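Local coordinates for TENA/THI-4 protein (Shewanella denitrificans OS217, PDB 3DDE) that is of unknown function but has an all-helical, heme oxygenase-like fold and may act as an oxidoreductase, at residues S25-I28 and H29-D33. Residues are numbered along the deposited sequence; the frame is centred on the assembly and turned at random. Where two conformers were deposited one is given.
Sequences SPFI and HEVLD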
loop_
_atom_site.group_PDB
_atom_site.type_symbol
_atom_site.label_atom_id
_atom_site.label_comp_id
_atom_site.label_asym_id
_atom_site.label_seq_id
_atom_site.Cartn_x
_atom_site.Cartn_y
_atom_site.Cartn_z
ATOM N N SER A 25 -8.561 -27.540 22.794
ATOM C CA SER A 25 -7.960 -28.001 21.535
ATOM C C SER A 25 -7.727 -29.510 21.480
ATOM O O SER A 25 -6.959 -30.045 22.287
ATOM C CB SER A 25 -6.620 -27.308 21.292
ATOM O OG SER A 25 -6.044 -27.755 20.076
ATOM N N PRO A 26 -8.372 -30.214 20.526
ATOM C CA PRO A 26 -8.113 -31.645 20.429
ATOM C C PRO A 26 -6.669 -31.918 20.029
ATOM O O PRO A 26 -6.117 -32.971 20.369
ATOM C CB PRO A 26 -9.055 -32.099 19.309
ATOM C CG PRO A 26 -10.057 -31.063 19.195
ATOM C CD PRO A 26 -9.358 -29.797 19.524
ATOM N N PHE A 27 -6.089 -30.992 19.264
ATOM C CA PHE A 27 -4.693 -31.060 18.840
ATOM C C PHE A 27 -3.795 -31.128 20.076
ATOM O O PHE A 27 -2.948 -32.017 20.189
ATOM C CB PHE A 27 -4.341 -29.836 17.971
ATOM C CG PHE A 27 -2.877 -29.727 17.619
ATOM C CD1 PHE A 27 -2.372 -30.328 16.476
ATOM C CD2 PHE A 27 -2.006 -29.015 18.436
ATOM C CE1 PHE A 27 -1.013 -30.236 16.162
ATOM C CE2 PHE A 27 -0.662 -28.914 18.131
ATOM C CZ PHE A 27 -0.159 -29.531 16.991
ATOM N N ILE A 28 -4.010 -30.207 21.013
ATOM C CA ILE A 28 -3.217 -30.145 22.242
ATOM C C ILE A 28 -3.399 -31.397 23.102
ATOM O O ILE A 28 -2.427 -31.884 23.676
ATOM C CB ILE A 28 -3.555 -28.890 23.097
ATOM C CG1 ILE A 28 -3.318 -27.582 22.325
ATOM C CG2 ILE A 28 -2.739 -28.878 24.380
ATOM C CD1 ILE A 28 -1.876 -27.268 22.013
ATOM N N HIS A 29 -4.620 -31.936 23.195
ATOM C CA HIS A 29 -4.825 -33.141 24.011
ATOM C C HIS A 29 -4.130 -34.326 23.354
ATOM O O HIS A 29 -3.507 -35.124 24.034
ATOM C CB HIS A 29 -6.293 -33.504 24.267
ATOM C CG HIS A 29 -7.150 -32.349 24.675
ATOM N ND1 HIS A 29 -8.526 -32.395 24.611
ATOM C CD2 HIS A 29 -6.830 -31.090 25.064
ATOM C CE1 HIS A 29 -9.018 -31.228 24.991
ATOM N NE2 HIS A 29 -8.009 -30.415 25.258
ATOM N N GLU A 30 -4.249 -34.438 22.033
ATOM C CA GLU A 30 -3.607 -35.522 21.286
ATOM C C GLU A 30 -2.107 -35.552 21.607
ATOM O O GLU A 30 -1.527 -36.622 21.835
ATOM C CB GLU A 30 -3.834 -35.314 19.782
ATOM C CG GLU A 30 -3.160 -36.307 18.840
ATOM C CD GLU A 30 -3.819 -37.673 18.794
ATOM O OE1 GLU A 30 -4.771 -37.932 19.562
ATOM O OE2 GLU A 30 -3.373 -38.495 17.967
ATOM N N VAL A 31 -1.491 -34.370 21.638
ATOM C CA VAL A 31 -0.063 -34.242 21.937
ATOM C C VAL A 31 0.261 -34.639 23.384
ATOM O O VAL A 31 1.130 -35.489 23.621
ATOM C CB VAL A 31 0.451 -32.795 21.656
ATOM C CG1 VAL A 31 1.912 -32.651 22.057
ATOM C CG2 VAL A 31 0.265 -32.424 20.182
ATOM N N LEU A 32 -0.442 -34.042 24.343
ATOM C CA LEU A 32 -0.183 -34.313 25.767
ATOM C C LEU A 32 -0.427 -35.766 26.210
ATOM O O LEU A 32 0.256 -36.261 27.117
ATOM C CB LEU A 32 -0.972 -33.341 26.658
ATOM C CG LEU A 32 -0.676 -31.843 26.513
ATOM C CD1 LEU A 32 -1.482 -31.057 27.528
ATOM C CD2 LEU A 32 0.797 -31.526 26.671
ATOM N N ASP A 33 -1.311 -36.466 25.502
ATOM C CA ASP A 33 -1.559 -37.883 25.769
ATOM C C ASP A 33 -0.339 -38.710 25.347
ATOM O O ASP A 33 -0.163 -39.842 25.798
ATOM C CB ASP A 33 -2.806 -38.381 25.024
ATOM C CG ASP A 33 -4.080 -37.675 25.459
ATOM O OD1 ASP A 33 -4.001 -36.729 26.271
ATOM O OD2 ASP A 33 -5.165 -38.062 24.975
#
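Ser-25 meets His-29 at the start of the short helix 26-32, where the Ser-25 carbonyl accepts the backbone N-H of His-29 (N to O 3.1 Å). Ser-25 is also the N-cap: its OG takes a weak bond from Ile-28 N at 3.3 Å, and a small hydroxyl suits a place where the first-turn N-H groups lack helical acceptors. With CG of His-29 beside the backbone N (chi1 -46°), the ring swings back toward the helix start, and Ser-25 O lies over one face near the rim, 3.0 Å from CD2. From there NE2 reaches Leu-22 O and Thr-23 O in weak bonds, tying this helix loosely to the end of helix 7-24. With an alanine here in place of His-29, Leu-22 O and Thr-23 O would probably lose the weak NE2 contact, and Ser-25 O the ring lying over it. Pro-26, lacking an N-H, fits the first turn, and Pro-26 O accepts from Glu-30 N at 2.9 Å. Phe-27 offers a flat apolar ring that can take Val-31 CG2 over one face near the rim, 4.2 Å from CE2, and also pack on Leu-214 and Val-217 of helix 193-223. Ile-28 lies alongside Leu-32, CG2 to CD1 4.0 Å, and both branched chains touch Val-150 of helix 144-157. Chemically, polar groups cap the helix start and link it weakly to the preceding helix, while apolar side chains four residues apart pair along the helix and pack against helices 193-223 and 144-157.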